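Local coordinates for protein probable enoyl-CoA hydratase/isomerase (Pseudomonas aeruginosa, PDB 7BOR) that binds coenzyme A and may act as a delta(3)-delta(2)-enoyl-CoA isomerase of the crotonase type, at residues L18-K23 with R29-R34; L67-Q72 with E240-F245; S86-F91 with P136-S141; L111-L116 with S141-R146. All coordinates share one frame; numbering follows the deposited sequence.

Contact 1 of 4, residues L18-K23 with R29-R34; sequences LDRQDK and RAMYSR. With COA (coenzyme A), chain C.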
# COMPACT_ATOMS: atom_id res chain seq x y z
N LEU A 18 -2.96 9.59 -5.88
CA LEU A 18 -1.55 9.97 -5.98
C LEU A 18 -1.29 10.72 -7.28
O LEU A 18 -1.50 10.18 -8.37
CB LEU A 18 -0.70 8.69 -5.90
CG LEU A 18 -0.38 8.09 -4.52
CD1 LEU A 18 -1.54 7.99 -3.56
CD2 LEU A 18 0.30 6.70 -4.64
N ASP A 19 -0.81 11.95 -7.18
CA ASP A 19 -0.58 12.78 -8.38
C ASP A 19 0.84 13.36 -8.35
O ASP A 19 1.03 14.54 -8.02
CB ASP A 19 -1.66 13.90 -8.51
CG ASP A 19 -1.87 14.36 -9.98
OD1 ASP A 19 -1.14 13.90 -10.90
OD2 ASP A 19 -2.79 15.18 -10.20
N ARG A 20 1.81 12.54 -8.75
CA ARG A 20 3.23 12.94 -8.82
C ARG A 20 3.85 12.14 -9.97
O ARG A 20 4.79 11.37 -9.80
CB ARG A 20 3.93 12.71 -7.49
CG ARG A 20 5.39 13.22 -7.42
CD ARG A 20 5.93 13.16 -6.00
NE ARG A 20 7.27 13.76 -5.88
CZ ARG A 20 8.36 13.13 -5.44
NH1 ARG A 20 8.31 11.87 -5.04
NH2 ARG A 20 9.52 13.78 -5.39
N GLN A 21 3.32 12.33 -11.17
CA GLN A 21 3.60 11.41 -12.27
C GLN A 21 5.06 11.48 -12.70
O GLN A 21 5.67 10.46 -13.01
CB GLN A 21 2.65 11.69 -13.44
CG GLN A 21 1.14 11.67 -13.05
CD GLN A 21 0.68 10.33 -12.45
OE1 GLN A 21 0.03 10.30 -11.38
NE2 GLN A 21 1.02 9.22 -13.14
N ASP A 22 5.64 12.68 -12.70
CA ASP A 22 7.06 12.83 -13.03
C ASP A 22 7.97 11.95 -12.18
O ASP A 22 9.08 11.63 -12.61
CB ASP A 22 7.44 14.32 -12.89
CG ASP A 22 6.78 15.00 -11.64
OD1 ASP A 22 5.54 14.80 -11.39
OD2 ASP A 22 7.48 15.73 -10.90
N LYS A 23 7.55 11.57 -10.97
CA LYS A 23 8.37 10.74 -10.11
C LYS A 23 7.75 9.36 -9.90
O LYS A 23 8.02 8.70 -8.90
CB LYS A 23 8.60 11.43 -8.77
CG LYS A 23 9.48 12.70 -8.85
CD LYS A 23 10.75 12.43 -9.68
CE LYS A 23 11.70 13.64 -9.77
NZ LYS A 23 12.50 13.82 -8.53
N ARG A 29 7.26 12.57 2.38
CA ARG A 29 6.73 12.73 3.74
C ARG A 29 5.40 13.50 3.72
O ARG A 29 4.50 13.22 4.52
CB ARG A 29 7.76 13.46 4.61
CG ARG A 29 9.01 12.64 5.02
CD ARG A 29 9.99 13.50 5.87
NE ARG A 29 10.58 14.61 5.09
CZ ARG A 29 11.83 14.63 4.61
NH1 ARG A 29 12.65 13.60 4.83
NH2 ARG A 29 12.27 15.68 3.90
N ALA A 30 5.26 14.46 2.82
CA ALA A 30 4.04 15.26 2.76
C ALA A 30 2.89 14.47 2.14
O ALA A 30 1.71 14.70 2.47
CB ALA A 30 4.31 16.55 1.98
N MET A 31 3.19 13.51 1.27
CA MET A 31 2.14 12.66 0.74
C MET A 31 1.66 11.68 1.78
O MET A 31 0.45 11.53 1.98
CB MET A 31 2.65 11.94 -0.50
CG MET A 31 2.80 12.89 -1.68
SD MET A 31 3.92 12.23 -2.89
CE MET A 31 2.81 11.06 -3.72
N TYR A 32 2.59 11.08 2.52
CA TYR A 32 2.20 10.18 3.59
C TYR A 32 1.34 10.91 4.61
O TYR A 32 0.40 10.33 5.19
CB TYR A 32 3.43 9.62 4.28
CG TYR A 32 4.19 8.58 3.53
CD1 TYR A 32 3.58 7.40 3.18
CD2 TYR A 32 5.54 8.72 3.26
CE1 TYR A 32 4.27 6.38 2.53
CE2 TYR A 32 6.24 7.72 2.61
CZ TYR A 32 5.58 6.54 2.25
OH TYR A 32 6.23 5.51 1.64
N SER A 33 1.72 12.15 4.93
CA SER A 33 1.00 12.92 5.94
C SER A 33 -0.41 13.25 5.46
O SER A 33 -1.37 13.09 6.22
CB SER A 33 1.80 14.19 6.29
OG SER A 33 2.94 13.84 7.09
N ARG A 34 -0.55 13.66 4.19
CA ARG A 34 -1.88 13.97 3.66
C ARG A 34 -2.76 12.72 3.68
O ARG A 34 -3.93 12.78 4.08
CB ARG A 34 -1.77 14.56 2.25
CG ARG A 34 -3.13 14.88 1.57
CD ARG A 34 -3.47 16.35 1.58
NE ARG A 34 -4.92 16.59 1.61
CZ ARG A 34 -5.71 16.25 2.64
NH1 ARG A 34 -7.02 16.50 2.62
NH2 ARG A 34 -5.19 15.61 3.67
N1A COA C . 12.21 7.67 -5.35
C2A COA C . 12.76 8.80 -5.87
N3A COA C . 12.69 9.07 -7.21
C4A COA C . 12.05 8.18 -7.98
C5A COA C . 11.50 7.05 -7.48
C6A COA C . 11.59 6.79 -6.13
N6A COA C . 11.04 5.63 -5.42
N7A COA C . 10.93 6.35 -8.50
C8A COA C . 11.12 7.03 -9.65
N9A COA C . 11.81 8.11 -9.29
C1B COA C . 12.14 9.10 -10.33
C2B COA C . 13.47 8.77 -11.17
O2B COA C . 14.65 9.05 -10.31
C3B COA C . 13.30 9.58 -12.18
O3B COA C . 13.61 10.98 -11.79
P3B COA C . 14.01 12.12 -12.88
O7A COA C . 13.16 12.01 -14.13
O8A COA C . 15.46 11.92 -13.20
O9A COA C . 13.74 13.45 -12.24
C4B COA C . 11.79 9.58 -12.52
O4B COA C . 11.13 9.27 -11.16
C5B COA C . 11.39 8.62 -13.47
O5B COA C . 11.65 7.39 -12.88
P1A COA C . 12.33 6.21 -13.79
O1A COA C . 12.96 5.13 -12.93
O2A COA C . 13.36 6.71 -14.77
O3A COA C . 11.07 5.62 -14.67
P2A COA C . 11.12 4.02 -15.09
O4A COA C . 9.95 3.77 -16.04
O5A COA C . 12.49 3.82 -15.68
O6A COA C . 11.06 3.04 -13.75
CBP COA C . 10.18 2.12 -11.72
CCP COA C . 9.82 2.89 -13.04
CDP COA C . 9.02 2.30 -10.68
CEP COA C . 10.37 0.61 -12.02
CAP COA C . 11.53 2.76 -11.28
OAP COA C . 11.33 4.14 -11.20
C9P COA C . 12.01 2.29 -9.91
O9P COA C . 12.48 1.20 -9.73
N8P COA C . 11.86 3.27 -8.82
C7P COA C . 12.26 2.97 -7.44
C6P COA C . 11.45 1.76 -6.88
C5P COA C . 11.96 1.56 -5.42
O5P COA C . 13.00 1.08 -5.16
N4P COA C . 11.07 2.00 -4.35
C3P COA C . 11.51 1.89 -2.98
C2P COA C . 11.35 0.47 -2.48
S1P COA C . 11.91 0.56 -0.77

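Contact 2 of 4, residues L67-Q72 with E240-F245; sequences LDFLEQ and EALSAF. With COA (coenzyme A), chain C.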
# COMPACT_ATOMS: atom_id res chain seq x y z
N LEU A 67 15.20 9.56 -2.13
CA LEU A 67 15.87 10.74 -1.59
C LEU A 67 15.49 10.98 -0.15
O LEU A 67 16.34 11.27 0.70
CB LEU A 67 15.51 11.98 -2.41
CG LEU A 67 16.30 12.19 -3.70
CD1 LEU A 67 16.11 13.62 -4.17
CD2 LEU A 67 17.75 11.91 -3.48
N ASP A 68 14.19 10.90 0.16
CA ASP A 68 13.76 11.01 1.54
C ASP A 68 14.46 9.97 2.39
O ASP A 68 14.90 10.27 3.51
CB ASP A 68 12.25 10.87 1.64
CG ASP A 68 11.51 12.13 1.22
OD1 ASP A 68 11.94 12.79 0.22
OD2 ASP A 68 10.49 12.43 1.87
N PHE A 69 14.59 8.75 1.87
CA PHE A 69 15.24 7.68 2.63
C PHE A 69 16.70 8.00 2.89
O PHE A 69 17.22 7.69 3.97
CB PHE A 69 15.13 6.35 1.87
CG PHE A 69 13.97 5.51 2.28
CD1 PHE A 69 13.15 5.89 3.34
CD2 PHE A 69 13.70 4.33 1.61
CE1 PHE A 69 12.08 5.12 3.74
CE2 PHE A 69 12.62 3.56 1.99
CZ PHE A 69 11.82 3.95 3.06
N LEU A 70 17.36 8.60 1.92
CA LEU A 70 18.79 8.87 2.00
C LEU A 70 19.08 10.10 2.85
O LEU A 70 20.01 10.08 3.65
CB LEU A 70 19.34 9.06 0.59
CG LEU A 70 19.59 7.75 -0.17
CD1 LEU A 70 19.77 8.01 -1.67
CD2 LEU A 70 20.80 6.99 0.41
N GLU A 71 18.30 11.18 2.69
CA GLU A 71 18.60 12.44 3.35
C GLU A 71 18.15 12.45 4.80
O GLU A 71 18.79 13.10 5.64
CB GLU A 71 17.92 13.62 2.65
CG GLU A 71 18.56 14.04 1.36
CD GLU A 71 17.81 15.17 0.69
OE1 GLU A 71 16.81 15.66 1.28
OE2 GLU A 71 18.24 15.57 -0.42
N GLN A 72 17.07 11.74 5.11
CA GLN A 72 16.45 11.80 6.43
C GLN A 72 15.85 10.45 6.74
O GLN A 72 14.62 10.26 6.65
CB GLN A 72 15.42 12.93 6.49
CG GLN A 72 14.56 13.02 7.75
CD GLN A 72 13.69 14.29 7.75
OE1 GLN A 72 14.00 15.27 7.05
NE2 GLN A 72 12.60 14.28 8.52
N GLU A 240 24.47 2.42 0.19
CA GLU A 240 25.13 2.19 -1.09
C GLU A 240 24.11 1.79 -2.17
O GLU A 240 24.10 2.37 -3.26
CB GLU A 240 26.22 1.12 -0.97
CG GLU A 240 26.95 0.80 -2.31
CD GLU A 240 27.62 -0.58 -2.35
OE1 GLU A 240 27.41 -1.37 -1.39
OE2 GLU A 240 28.35 -0.89 -3.34
N ALA A 241 23.29 0.77 -1.89
CA ALA A 241 22.28 0.33 -2.87
C ALA A 241 21.29 1.44 -3.22
O ALA A 241 20.83 1.52 -4.36
CB ALA A 241 21.53 -0.90 -2.35
N LEU A 242 20.94 2.28 -2.25
CA LEU A 242 19.94 3.31 -2.46
C LEU A 242 20.45 4.42 -3.36
O LEU A 242 19.76 4.86 -4.29
CB LEU A 242 19.50 3.88 -1.10
CG LEU A 242 18.44 3.14 -0.31
CD1 LEU A 242 18.13 3.85 1.04
CD2 LEU A 242 17.20 2.99 -1.19
N SER A 243 21.65 4.93 -3.07
CA SER A 243 22.22 5.99 -3.89
C SER A 243 22.69 5.44 -5.21
O SER A 243 22.89 6.21 -6.15
CB SER A 243 23.37 6.70 -3.16
OG SER A 243 24.33 5.78 -2.71
N ALA A 244 22.84 4.12 -5.30
CA ALA A 244 23.13 3.47 -6.58
C ALA A 244 21.93 3.52 -7.51
O ALA A 244 22.11 3.69 -8.73
CB ALA A 244 23.55 2.01 -6.35
N PHE A 245 20.71 3.39 -6.97
CA PHE A 245 19.50 3.50 -7.79
C PHE A 245 19.34 4.91 -8.38
O PHE A 245 19.18 5.07 -9.59
CB PHE A 245 18.24 3.12 -6.99
CG PHE A 245 16.98 3.23 -7.82
CD1 PHE A 245 16.33 4.45 -7.96
CD2 PHE A 245 16.51 2.13 -8.51
CE1 PHE A 245 15.21 4.56 -8.79
CE2 PHE A 245 15.39 2.23 -9.32
CZ PHE A 245 14.76 3.46 -9.47
N1A COA C . 12.21 7.67 -5.35
C2A COA C . 12.76 8.80 -5.87
N3A COA C . 12.69 9.07 -7.21
C4A COA C . 12.05 8.18 -7.98
C5A COA C . 11.50 7.05 -7.48
C6A COA C . 11.59 6.79 -6.13
N6A COA C . 11.04 5.63 -5.42
N7A COA C . 10.93 6.35 -8.50
C8A COA C . 11.12 7.03 -9.65
N9A COA C . 11.81 8.11 -9.29
C1B COA C . 12.14 9.10 -10.33
C2B COA C . 13.47 8.77 -11.17
O2B COA C . 14.65 9.05 -10.31
C3B COA C . 13.30 9.58 -12.18
O3B COA C . 13.61 10.98 -11.79
P3B COA C . 14.01 12.12 -12.88
O7A COA C . 13.16 12.01 -14.13
O8A COA C . 15.46 11.92 -13.20
O9A COA C . 13.74 13.45 -12.24
C4B COA C . 11.79 9.58 -12.52
O4B COA C . 11.13 9.27 -11.16
C5B COA C . 11.39 8.62 -13.47
O5B COA C . 11.65 7.39 -12.88
P1A COA C . 12.33 6.21 -13.79
O1A COA C . 12.96 5.13 -12.93
O2A COA C . 13.36 6.71 -14.77
O3A COA C . 11.07 5.62 -14.67
P2A COA C . 11.12 4.02 -15.09
O4A COA C . 9.95 3.77 -16.04
O5A COA C . 12.49 3.82 -15.68
O6A COA C . 11.06 3.04 -13.75
CBP COA C . 10.18 2.12 -11.72
CCP COA C . 9.82 2.89 -13.04
CDP COA C . 9.02 2.30 -10.68
CEP COA C . 10.37 0.61 -12.02
CAP COA C . 11.53 2.76 -11.28
OAP COA C . 11.33 4.14 -11.20
C9P COA C . 12.01 2.29 -9.91
O9P COA C . 12.48 1.20 -9.73
N8P COA C . 11.86 3.27 -8.82
C7P COA C . 12.26 2.97 -7.44
C6P COA C . 11.45 1.76 -6.88
C5P COA C . 11.96 1.56 -5.42
O5P COA C . 13.00 1.08 -5.16
N4P COA C . 11.07 2.00 -4.35
C3P COA C . 11.51 1.89 -2.98
C2P COA C . 11.35 0.47 -2.48
S1P COA C . 11.91 0.56 -0.77

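Contact 3 of 4, residues S86-F91 with P136-S141; sequences SALLEF and PEFGSS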
# COMPACT_ATOMS: atom_id res chain seq x y z
N SER A 86 -0.04 3.08 10.07
CA SER A 86 -0.93 2.84 11.19
C SER A 86 -2.34 3.21 10.81
O SER A 86 -3.29 2.49 11.13
CB SER A 86 -0.50 3.67 12.41
OG SER A 86 -0.91 3.09 13.65
N ALA A 87 -2.49 4.35 10.15
CA ALA A 87 -3.82 4.81 9.73
C ALA A 87 -4.50 3.80 8.79
O ALA A 87 -5.66 3.43 9.00
CB ALA A 87 -3.71 6.18 9.06
N LEU A 88 -3.82 3.34 7.75
CA LEU A 88 -4.45 2.35 6.86
C LEU A 88 -4.72 1.04 7.60
O LEU A 88 -5.84 0.51 7.59
CB LEU A 88 -3.58 2.12 5.66
CG LEU A 88 -4.11 1.20 4.56
CD1 LEU A 88 -5.35 1.73 3.96
CD2 LEU A 88 -2.98 1.07 3.54
N LEU A 89 -3.72 0.53 8.30
CA LEU A 89 -3.91 -0.71 9.05
C LEU A 89 -5.15 -0.64 9.94
O LEU A 89 -5.94 -1.59 10.02
CB LEU A 89 -2.65 -0.98 9.86
CG LEU A 89 -2.70 -2.12 10.85
CD1 LEU A 89 -2.79 -3.46 10.08
CD2 LEU A 89 -1.49 -2.06 11.72
N GLU A 90 -5.34 0.48 10.62
CA GLU A 90 -6.44 0.60 11.58
C GLU A 90 -7.70 1.16 10.94
O GLU A 90 -8.71 1.31 11.63
CB GLU A 90 -6.00 1.46 12.78
CG GLU A 90 -4.64 1.06 13.37
CD GLU A 90 -4.76 -0.11 14.34
OE1 GLU A 90 -5.90 -0.56 14.54
OE2 GLU A 90 -3.75 -0.56 14.92
N PHE A 91 -7.67 1.49 9.64
CA PHE A 91 -8.85 2.07 9.02
C PHE A 91 -10.02 1.10 9.14
O PHE A 91 -9.90 -0.07 8.74
CB PHE A 91 -8.58 2.39 7.58
CG PHE A 91 -9.59 3.28 6.96
CD1 PHE A 91 -9.65 4.61 7.28
CD2 PHE A 91 -10.46 2.80 6.03
CE1 PHE A 91 -10.56 5.42 6.65
CE2 PHE A 91 -11.36 3.60 5.41
CZ PHE A 91 -11.41 4.90 5.72
N PRO A 136 11.81 -6.63 4.81
CA PRO A 136 10.36 -6.47 4.62
C PRO A 136 9.75 -5.45 5.56
O PRO A 136 10.19 -5.26 6.70
CB PRO A 136 9.78 -7.86 4.88
CG PRO A 136 10.95 -8.80 4.75
CD PRO A 136 12.17 -7.99 5.19
N GLU A 137 8.64 -4.87 5.11
CA GLU A 137 7.97 -3.76 5.77
C GLU A 137 6.46 -3.96 5.66
O GLU A 137 5.98 -4.87 4.96
CB GLU A 137 8.56 -2.47 5.16
CG GLU A 137 7.66 -1.38 4.90
CD GLU A 137 6.90 -1.56 3.63
OE1 GLU A 137 6.64 -2.72 3.24
OE2 GLU A 137 6.54 -0.51 3.07
N PHE A 138 5.73 -3.18 6.48
CA PHE A 138 4.26 -3.15 6.55
C PHE A 138 3.65 -4.54 6.86
O PHE A 138 2.50 -4.84 6.50
CB PHE A 138 3.70 -2.53 5.26
CG PHE A 138 2.43 -1.70 5.45
CD1 PHE A 138 1.70 -1.75 6.63
CD2 PHE A 138 1.97 -0.89 4.44
CE1 PHE A 138 0.56 -1.02 6.77
CE2 PHE A 138 0.83 -0.15 4.60
CZ PHE A 138 0.13 -0.22 5.72
N GLY A 139 4.35 -5.37 7.62
CA GLY A 139 3.83 -6.66 8.00
C GLY A 139 3.88 -7.75 6.95
O GLY A 139 3.39 -8.87 7.18
N SER A 140 4.50 -7.48 5.81
CA SER A 140 4.59 -8.44 4.72
C SER A 140 5.36 -9.67 5.13
O SER A 140 5.15 -10.72 4.53
CB SER A 140 5.25 -7.78 3.53
OG SER A 140 6.56 -7.32 3.82
N SER A 141 6.28 -9.56 6.11
CA SER A 141 7.00 -10.74 6.59
C SER A 141 6.09 -11.69 7.34
O SER A 141 6.39 -12.87 7.46
CB SER A 141 8.17 -10.35 7.51
OG SER A 141 7.70 -9.75 8.69

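Contact 4 of 4, residues L111-L116 with S141-R146; sequences LLHCDL and SLILPR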
# COMPACT_ATOMS: atom_id res chain seq x y z
N LEU A 111 -1.26 -2.84 -0.31
CA LEU A 111 -2.36 -3.64 -0.84
C LEU A 111 -2.72 -4.78 0.10
O LEU A 111 -3.86 -5.26 0.08
CB LEU A 111 -1.94 -4.20 -2.20
CG LEU A 111 -1.43 -3.23 -3.28
CD1 LEU A 111 -1.05 -3.93 -4.56
CD2 LEU A 111 -2.50 -2.17 -3.50
N LEU A 112 -1.76 -5.23 0.91
CA LEU A 112 -2.07 -6.27 1.89
C LEU A 112 -3.00 -5.78 3.00
O LEU A 112 -3.51 -6.62 3.75
CB LEU A 112 -0.77 -6.81 2.51
CG LEU A 112 0.21 -7.31 1.47
CD1 LEU A 112 1.54 -7.65 2.11
CD2 LEU A 112 -0.34 -8.58 0.71
N HIS A 113 -3.29 -4.48 3.09
CA HIS A 113 -4.20 -3.94 4.09
C HIS A 113 -5.48 -3.38 3.47
O HIS A 113 -6.31 -2.76 4.17
CB HIS A 113 -3.47 -2.87 4.93
CG HIS A 113 -2.19 -3.38 5.48
ND1 HIS A 113 -2.12 -4.05 6.69
CD2 HIS A 113 -0.94 -3.43 4.95
CE1 HIS A 113 -0.89 -4.48 6.87
NE2 HIS A 113 -0.15 -4.11 5.84
N CYS A 114 -5.68 -3.59 2.18
CA CYS A 114 -6.90 -3.13 1.53
C CYS A 114 -7.92 -4.25 1.54
O CYS A 114 -7.58 -5.44 1.62
CB CYS A 114 -6.59 -2.66 0.13
SG CYS A 114 -5.54 -1.16 -0.01
N ASP A 115 -9.19 -3.88 1.48
CA ASP A 115 -10.22 -4.91 1.47
C ASP A 115 -10.50 -5.48 0.08
O ASP A 115 -10.91 -6.64 -0.04
CB ASP A 115 -11.46 -4.32 2.10
CG ASP A 115 -11.14 -3.82 3.51
OD1 ASP A 115 -10.83 -4.65 4.41
OD2 ASP A 115 -11.10 -2.58 3.67
N LEU A 116 -10.30 -4.69 -0.95
CA LEU A 116 -10.38 -5.18 -2.31
C LEU A 116 -9.23 -4.56 -3.06
O LEU A 116 -8.83 -3.43 -2.78
CB LEU A 116 -11.72 -4.88 -2.96
CG LEU A 116 -12.96 -5.49 -2.27
CD1 LEU A 116 -14.26 -4.87 -2.87
CD2 LEU A 116 -13.02 -7.03 -2.33
N SER A 141 6.28 -9.56 6.11
CA SER A 141 7.00 -10.74 6.59
C SER A 141 6.09 -11.69 7.34
O SER A 141 6.39 -12.87 7.46
CB SER A 141 8.17 -10.35 7.51
OG SER A 141 7.70 -9.75 8.69
N LEU A 142 4.97 -11.18 7.84
CA LEU A 142 3.95 -12.06 8.38
C LEU A 142 2.87 -12.44 7.36
O LEU A 142 2.50 -13.60 7.25
CB LEU A 142 3.30 -11.37 9.58
CG LEU A 142 2.11 -12.09 10.21
CD1 LEU A 142 2.65 -13.32 10.91
CD2 LEU A 142 1.40 -11.13 11.09
N ILE A 143 2.30 -11.44 6.69
CA ILE A 143 1.13 -11.67 5.83
C ILE A 143 1.48 -12.59 4.67
O ILE A 143 0.74 -13.52 4.36
CB ILE A 143 0.56 -10.33 5.34
CG1 ILE A 143 0.01 -9.55 6.53
CG2 ILE A 143 -0.54 -10.50 4.26
CD1 ILE A 143 -0.37 -8.10 6.19
N LEU A 144 2.61 -12.38 4.04
CA LEU A 144 2.86 -13.13 2.80
C LEU A 144 3.15 -14.62 3.01
O LEU A 144 2.60 -15.45 2.28
CB LEU A 144 4.00 -12.51 2.00
CG LEU A 144 3.67 -11.17 1.33
CD1 LEU A 144 4.90 -10.69 0.57
CD2 LEU A 144 2.45 -11.22 0.38
N PRO A 145 3.94 -15.02 4.01
CA PRO A 145 4.11 -16.47 4.21
C PRO A 145 2.82 -17.13 4.66
O PRO A 145 2.58 -18.30 4.33
CB PRO A 145 5.24 -16.57 5.25
CG PRO A 145 5.94 -15.25 5.23
CD PRO A 145 4.88 -14.22 4.82
N ARG A 146 1.96 -16.40 5.37
CA ARG A 146 0.69 -16.97 5.80
C ARG A 146 -0.24 -17.21 4.62
O ARG A 146 -0.97 -18.21 4.58
CB ARG A 146 0.03 -16.03 6.79
CG ARG A 146 -1.16 -16.60 7.48
CD ARG A 146 -1.47 -15.75 8.70
NE ARG A 146 -2.05 -14.47 8.32
CZ ARG A 146 -1.87 -13.34 8.99
NH1 ARG A 146 -2.46 -12.23 8.58
NH2 ARG A 146 -1.08 -13.31 10.05

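Contact 1 of 4, residues L18-K23 with R29-R34
Met31 lays its thioether over the aliphatic part of Arg20, and this small overlap lies beside the turn that carries Asp22 and Lys23 to coenzyme A. The sulfur SD of Met31 lies 3.8 Å from CD of Arg20, and the two side chains cross at about a right angle. With CG of Met31 anti to its carbonyl carbon and the last torsion bent (chi3 79°), the terminal methyl swings to Leu18, where CE sits 4.4 Å from CG of that leucine. Across the two segments only carbon and sulfur atoms meet, even though one partner is an arginine. The extended chain of Arg20 carries the guanidinium past CD and away from the sulfur: NH1 bonds to the carbonyl of Ala26 and forms a salt bridge with Asp65, a coenzyme A-binding residue, and CG of Lys23 covers one face of the guanidinium, 3.5 Å above its plane. On the ligand side, CD of Lys23 packs 3.5 Å from the ribose oxygen O4B of coenzyme A, while its CE comes close to the phosphate oxygen O9A; Asp22 O lies 3.4 Å from C4B. The 18-23 segment thus faces the methionine on one flank and coenzyme A on another. It leaves strand 13-18, Met31 belongs to helix 29-44, and Ile5 of strand 5-9 touches both Leu18 and Met31, so the overlap sits where this helix packs on the edge of the main sheet.

Contact 2 of 4, residues L67-Q72 with E240-F245
Leu242 meets Leu70 and Phe69 in a pair of roughly antiparallel helices, 66-71 and 236-245, of the crotonase fold; their local axes approach to 10.0 Å at a crossing angle of -138°. The tight part lies around Leu242. Its CB is 3.7 Å from CD2 of Leu70, and the two leucines slide past each other in opposite directions, while its CD1 reaches inward to CB of Phe69 at 4.0 Å. Leu233 of helix 200-233 touches both Phe69 and Leu242, so this half is buried. The outer half is looser: Leu70, partly exposed on the solvent side, lays CD1 over the helix backbone, 3.9 Å from the N of Ser243 and 4.1 Å from its CB. The hydroxyl takes no part, since OG of Ser243 (chi1 53°) turns back to bond with the carbonyl of Ile239 in its own helix. Both helices also line the coenzyme A site. Phe245 turns its ring to the pantetheine arm, though the approach is unusually close and its detail doubtful. Phe69 meets the thiol end of the arm: its CE2 lies 4.1 Å from the sulfur S1P, which sits at the ring edge near the plane.

Contact 3 of 4, residues S86-F91 with P136-S141
Phe138 reaches from its turn to Leu88 and Leu89 of helix 80-90, and the path of its side chain explains the contact. The bond to CB runs across the line to the helix, and only from CG onward does the ring carry the chain nearer. CE1 comes first, 4.5 Å from CB of Leu89, which sits at the ring edge near its plane. On the other flank CE2 lies 4.1 Å from CD2 of Leu88, and at the far end CZ approaches the same methyl to 4.0 Å. That methyl is in place because CG of Leu88 stands anti to its backbone N (chi1 -176°), and the leucine crosses the phenylalanine at about a right angle. All three residues are buried, with Ile106 and Leu110 also packed against the ring and His113 stacked on it. A type I' turn from Glu137 to Ser140 holds its root. The carbonyl O of Glu137 receives both Ser140 N, at 3.1 Å, and Ser140 OG, at 2.8 Å; the hydroxyl lies in the carbonyl plane on a lone pair. Gly139 stands at the N-cap position, so Phe138 belongs to a type I' turn leading into helix 140-148 of the crotonase fold.

Contact 4 of 4, residues L111-L116 with S141-R146
In this crotonase fold the 3-10 turn that runs through 111-113, after helix 106-109, packs its Leu112 and His113 against Ile143 and Leu144 of helix 140-148. Leu112 and Ile143 carry the contact about equally. CB of Leu112 lies 3.9 Å from CD1 of Ile143 and its CD2 is 4.0 Å from CG2 of the same residue, as the two side chains slide past each other in opposite directions. Leu144 meets Leu112 differently, at about a right angle, methyl against methyl, with CD2 to CD2 at 3.9 Å. Ile143 holds CG1 beside its backbone N (chi1 -65°), and an extended second torsion (chi2 170°) then brings CD1 up to the imidazole as well: CE1 of His113 is 3.7 Å away, approached obliquely. On the far side of the contact, Ala153 and Leu157 of helix 150-157 back Leu144. No hydrogen bond joins the two segments, so the fit rests on dispersion and the exclusion of water, while the imidazole NE2 of His113, 4.0 Å from CD1 of Ile143, has its hydrogen-bond partner in the backbone carbonyl of Phe138.

The four contacts fall into two pairs. Contacts 1 and 2, with centres about 17 Å apart, both touch coenzyme A and are joined by a probable hydrogen bond from Arg29 N to Asp68 OD2. Contacts 3 and 4 lie about 8 Å apart between centres, share Ser141 and helix 140-148, and alternate their segments along the chain. Contact 1 closes first, whereas contact 2 links helix 66-71 to the C-terminal helix 236-245 and spans contacts 3 and 4 in sequence. Within one crotonase domain, contacts 1 and 2 thus border coenzyme A while contacts 3 and 4 pack the helical layer away from it, with contacts 1 and 3 about 6 Å apart at their nearest atoms.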